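Local coordinates for protein putative alcohol dehydrogenase (Sinorhizobium meliloti, PDB 4J6F) that may act as a zinc-binding, nicotinamide-dependent alcohol dehydrogenase of the medium-chain dehydrogenase/reductase family, at residues C189-R203 and E324-R338. Residues are numbered along the deposited sequence; the frame is centred on the assembly and turned at random.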
# COMPACT_ATOMS: atom_id res chain seq x y z
N CYS A 189 9.56 -14.87 19.26
CA CYS A 189 8.25 -15.05 18.63
C CYS A 189 7.36 -13.88 18.15
O CYS A 189 6.94 -13.89 17.01
CB CYS A 189 7.40 -15.93 19.54
SG CYS A 189 5.72 -16.17 18.97
N CYS A 190 7.12 -12.85 18.95
CA CYS A 190 6.36 -11.70 18.48
C CYS A 190 7.10 -10.88 17.43
O CYS A 190 6.58 -10.70 16.33
CB CYS A 190 5.93 -10.81 19.65
SG CYS A 190 4.95 -9.36 19.16
N ALA A 191 8.29 -10.38 17.74
CA ALA A 191 8.97 -9.50 16.78
C ALA A 191 9.41 -10.20 15.48
O ALA A 191 9.32 -9.59 14.41
CB ALA A 191 10.12 -8.76 17.41
N TYR A 192 9.85 -11.46 15.57
CA TYR A 192 10.37 -12.16 14.38
C TYR A 192 9.25 -12.70 13.50
O TYR A 192 9.38 -12.74 12.27
CB TYR A 192 11.42 -13.23 14.74
CG TYR A 192 12.74 -12.64 15.22
CD1 TYR A 192 12.81 -11.94 16.43
CD2 TYR A 192 13.91 -12.75 14.47
CE1 TYR A 192 14.00 -11.39 16.87
CE2 TYR A 192 15.11 -12.20 14.91
CZ TYR A 192 15.15 -11.52 16.11
OH TYR A 192 16.31 -10.94 16.58
N LEU A 193 8.13 -13.08 14.10
CA LEU A 193 6.97 -13.43 13.30
C LEU A 193 6.51 -12.18 12.56
O LEU A 193 6.30 -12.23 11.33
CB LEU A 193 5.84 -13.97 14.17
CG LEU A 193 4.61 -14.47 13.42
CD1 LEU A 193 4.96 -15.55 12.41
CD2 LEU A 193 3.58 -15.00 14.41
N THR A 194 6.38 -11.07 13.30
CA THR A 194 5.99 -9.77 12.74
C THR A 194 6.96 -9.32 11.64
O THR A 194 6.54 -8.98 10.53
CB THR A 194 5.81 -8.71 13.85
OG1 THR A 194 4.73 -9.11 14.68
CG2 THR A 194 5.47 -7.36 13.29
N GLY A 195 8.25 -9.33 11.95
CA GLY A 195 9.29 -9.15 10.94
C GLY A 195 9.10 -9.98 9.68
O GLY A 195 9.04 -9.42 8.58
N GLU A 196 8.99 -11.30 9.82
CA GLU A 196 8.80 -12.18 8.65
C GLU A 196 7.63 -11.77 7.76
O GLU A 196 7.80 -11.70 6.54
CB GLU A 196 8.61 -13.64 9.04
CG GLU A 196 9.79 -14.54 8.73
CD GLU A 196 10.23 -14.48 7.28
OE1 GLU A 196 9.49 -14.95 6.39
OE2 GLU A 196 11.35 -13.99 7.03
N ARG A 197 6.46 -11.52 8.37
CA ARG A 197 5.23 -11.21 7.64
C ARG A 197 5.47 -9.97 6.80
O ARG A 197 5.14 -9.94 5.62
CB ARG A 197 4.07 -10.94 8.58
CG ARG A 197 2.71 -11.54 8.18
CD ARG A 197 2.43 -11.57 6.69
NE ARG A 197 1.76 -12.80 6.28
CZ ARG A 197 0.50 -12.88 5.85
NH1 ARG A 197 -0.25 -11.80 5.75
NH2 ARG A 197 -0.01 -14.06 5.51
N MSE A 198 6.09 -8.97 7.43
CA MSE A 198 6.39 -7.70 6.78
C MSE A 198 7.20 -7.98 5.55
O MSE A 198 6.86 -7.48 4.47
CB MSE A 198 7.15 -6.77 7.72
CG MSE A 198 6.23 -6.07 8.72
SE MSE A 198 7.32 -4.97 9.96
CE MSE A 198 7.94 -3.57 8.73
N LEU A 199 8.24 -8.80 5.68
CA LEU A 199 9.12 -9.11 4.56
C LEU A 199 8.42 -9.94 3.48
O LEU A 199 8.79 -9.87 2.31
CB LEU A 199 10.40 -9.81 5.03
CG LEU A 199 11.31 -8.92 5.89
CD1 LEU A 199 12.59 -9.65 6.26
CD2 LEU A 199 11.63 -7.59 5.21
N GLU A 200 7.41 -10.70 3.89
CA GLU A 200 6.63 -11.52 2.98
C GLU A 200 5.60 -10.66 2.22
O GLU A 200 5.36 -10.85 1.02
CB GLU A 200 5.96 -12.65 3.78
CG GLU A 200 5.44 -13.81 2.94
CD GLU A 200 6.51 -14.81 2.53
OE1 GLU A 200 6.12 -15.95 2.19
OE2 GLU A 200 7.72 -14.47 2.53
N ARG A 201 5.02 -9.68 2.92
CA ARG A 201 4.01 -8.80 2.34
C ARG A 201 4.63 -7.86 1.32
O ARG A 201 4.01 -7.52 0.32
CB ARG A 201 3.31 -7.99 3.43
CG ARG A 201 2.32 -8.79 4.25
CD ARG A 201 1.03 -9.06 3.49
NE ARG A 201 0.48 -7.81 2.99
CZ ARG A 201 -0.09 -6.89 3.77
NH1 ARG A 201 -0.20 -7.10 5.08
NH2 ARG A 201 -0.53 -5.76 3.24
N ALA A 202 5.86 -7.44 1.59
CA ALA A 202 6.61 -6.60 0.67
C ALA A 202 7.31 -7.42 -0.43
O ALA A 202 7.93 -6.85 -1.31
CB ALA A 202 7.61 -5.77 1.44
N ARG A 203 7.22 -8.75 -0.35
CA ARG A 203 7.86 -9.65 -1.32
C ARG A 203 9.36 -9.40 -1.51
O ARG A 203 9.85 -9.42 -2.65
CB ARG A 203 7.16 -9.54 -2.67
CG ARG A 203 5.75 -10.10 -2.69
CD ARG A 203 5.01 -9.70 -3.95
NE ARG A 203 4.62 -8.29 -3.94
CZ ARG A 203 5.20 -7.32 -4.65
NH1 ARG A 203 4.75 -6.08 -4.55
NH2 ARG A 203 6.21 -7.59 -5.46
N GLU A 324 3.79 0.94 -3.36
CA GLU A 324 2.87 0.14 -2.53
C GLU A 324 3.20 0.40 -1.08
O GLU A 324 4.37 0.39 -0.68
CB GLU A 324 3.06 -1.35 -2.74
CG GLU A 324 3.09 -1.80 -4.18
CD GLU A 324 3.46 -3.26 -4.32
OE1 GLU A 324 3.14 -4.06 -3.39
OE2 GLU A 324 4.06 -3.63 -5.36
N LEU A 325 2.15 0.62 -0.29
CA LEU A 325 2.28 0.69 1.16
C LEU A 325 1.58 -0.51 1.75
O LEU A 325 0.45 -0.81 1.35
CB LEU A 325 1.61 1.95 1.68
CG LEU A 325 2.49 3.17 1.88
CD1 LEU A 325 3.22 3.54 0.61
CD2 LEU A 325 1.63 4.31 2.39
N HIS A 326 2.24 -1.20 2.68
CA HIS A 326 1.67 -2.39 3.31
C HIS A 326 1.68 -2.25 4.81
O HIS A 326 2.71 -1.92 5.40
CB HIS A 326 2.46 -3.64 2.96
CG HIS A 326 2.35 -4.04 1.53
ND1 HIS A 326 1.21 -4.60 1.00
CD2 HIS A 326 3.24 -3.96 0.51
CE1 HIS A 326 1.40 -4.84 -0.28
NE2 HIS A 326 2.62 -4.46 -0.60
N GLY A 327 0.53 -2.50 5.41
CA GLY A 327 0.43 -2.61 6.86
C GLY A 327 0.20 -4.06 7.22
O GLY A 327 -0.53 -4.75 6.51
N SER A 328 0.80 -4.50 8.32
CA SER A 328 0.85 -5.92 8.67
C SER A 328 0.97 -6.13 10.20
O SER A 328 1.65 -5.36 10.87
CB SER A 328 2.03 -6.53 7.91
OG SER A 328 2.63 -7.62 8.59
N SER A 329 0.28 -7.14 10.75
CA SER A 329 0.45 -7.56 12.16
C SER A 329 0.64 -9.05 12.26
O SER A 329 -0.05 -9.81 11.58
CB SER A 329 -0.76 -7.24 13.04
OG SER A 329 -1.36 -6.04 12.66
N GLN A 330 1.57 -9.45 13.12
CA GLN A 330 1.84 -10.85 13.42
C GLN A 330 2.18 -11.63 12.18
O GLN A 330 2.91 -11.15 11.34
CB GLN A 330 0.66 -11.46 14.17
CG GLN A 330 0.31 -10.69 15.43
CD GLN A 330 -0.79 -11.33 16.23
OE1 GLN A 330 -1.38 -10.70 17.10
NE2 GLN A 330 -1.09 -12.57 15.95
N GLY A 331 1.63 -12.83 12.02
CA GLY A 331 1.98 -13.60 10.83
C GLY A 331 1.20 -14.88 10.71
O GLY A 331 0.39 -15.20 11.56
N SER A 332 1.44 -15.62 9.64
CA SER A 332 0.69 -16.83 9.39
C SER A 332 1.42 -18.04 9.96
O SER A 332 2.60 -17.97 10.30
CB SER A 332 0.53 -17.01 7.89
OG SER A 332 1.75 -17.46 7.34
N ARG A 333 0.72 -19.17 10.06
CA ARG A 333 1.33 -20.43 10.47
C ARG A 333 2.59 -20.78 9.67
O ARG A 333 3.57 -21.23 10.25
CB ARG A 333 0.33 -21.58 10.38
CG ARG A 333 -0.82 -21.46 11.35
CD ARG A 333 -1.76 -22.64 11.20
NE ARG A 333 -3.10 -22.14 10.99
CZ ARG A 333 -4.06 -22.16 11.90
NH1 ARG A 333 -5.25 -21.67 11.61
NH2 ARG A 333 -3.83 -22.69 13.09
N ALA A 334 2.55 -20.56 8.36
CA ALA A 334 3.70 -20.89 7.52
C ALA A 334 4.86 -20.00 7.89
O ALA A 334 6.00 -20.45 7.95
CB ALA A 334 3.37 -20.74 6.04
N ASP A 335 4.56 -18.73 8.16
CA ASP A 335 5.56 -17.78 8.61
C ASP A 335 6.20 -18.29 9.89
O ASP A 335 7.42 -18.31 10.01
CB ASP A 335 4.96 -16.38 8.79
CG ASP A 335 4.43 -15.81 7.48
OD1 ASP A 335 5.05 -16.06 6.42
OD2 ASP A 335 3.39 -15.11 7.48
N PHE A 336 5.39 -18.76 10.83
CA PHE A 336 5.91 -19.28 12.09
C PHE A 336 6.81 -20.51 11.88
O PHE A 336 7.84 -20.65 12.55
CB PHE A 336 4.80 -19.61 13.08
CG PHE A 336 5.31 -19.99 14.44
CD1 PHE A 336 5.65 -19.00 15.37
CD2 PHE A 336 5.50 -21.32 14.79
CE1 PHE A 336 6.13 -19.34 16.62
CE2 PHE A 336 5.99 -21.66 16.04
CZ PHE A 336 6.31 -20.67 16.95
N ARG A 337 6.41 -21.40 10.98
CA ARG A 337 7.20 -22.60 10.72
C ARG A 337 8.58 -22.21 10.21
O ARG A 337 9.60 -22.73 10.69
CB ARG A 337 6.48 -23.52 9.75
CG ARG A 337 5.59 -24.55 10.44
CD ARG A 337 4.91 -25.45 9.41
NE ARG A 337 3.50 -25.10 9.20
CZ ARG A 337 2.99 -24.58 8.09
NH1 ARG A 337 3.77 -24.34 7.04
NH2 ARG A 337 1.69 -24.31 8.01
N ARG A 338 8.60 -21.26 9.28
CA ARG A 338 9.83 -20.76 8.70
C ARG A 338 10.70 -20.16 9.78
O ARG A 338 11.92 -20.32 9.76
CB ARG A 338 9.54 -19.70 7.63
CG ARG A 338 10.77 -19.23 6.87
CD ARG A 338 10.40 -18.79 5.46
NE ARG A 338 9.48 -17.66 5.48
CZ ARG A 338 8.17 -17.71 5.20
NH1 ARG A 338 7.58 -18.85 4.86
NH2 ARG A 338 7.44 -16.61 5.29
O HOH W 1 3.65 -8.44 10.71
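Arg338 meets Glu196 side-on, with NE and NH2 both turned to the single oxygen OE1, each 2.9 Å from it. The bonds lie in the guanidinium plane, yet that plane stands 79° from the carboxylate's: NE comes to OE1 from above the carboxylate, NH2 nearly in line with its C-O bond. Glu200 approaches the same NH2 differently, its carboxylate nearly parallel to the guanidinium with OE1 well out of that plane, a contact of charge alone; its stronger partner is Arg230. Within its own helix, Arg338 NH2 also makes a weak, salt-bridging bond to Asp335 OD1. Replacing Arg338 with alanine is likely to leave Glu196 OE1 without its two-nitrogen grip and the three gathered carboxylates with less positive charge between them.

Asp335 illustrates how a capping residue can also serve an interhelical salt bridge. Its OD2 takes Arg197 NE on the syn side at 3.1 Å and Ser332 N on the anti side at 3.0 Å, while Asp335 N returns a bond to Ser332 OG, completing a capping box. Leu193, with CG anti to the backbone N (chi1 -175°), sets CD1 3.7 Å from Asp335 CB and lays CG over the backbone of Gly331. Farther along, the guanidinium plane of the bent Arg201 stands almost perpendicular to the His326 ring: NH1 donates to Gly327 O (2.8 Å) and NH2 weakly to ND1. His326 NE2 in turn bonds Glu324 OE1, which with OE2 faces Arg203 NH1.

Helix 189-201 thus spans strand 324-327, the outermost strand of this chain's Rossmann-type parallel sheet, and the first turns of helix 333-344, whose 333-338 portion makes 115° with it. Helix 218-229 packs against Met198, strand 133-140 against Cys189 and Leu193, and strand 324-327 continues the sheet antiparallel into the second subunit.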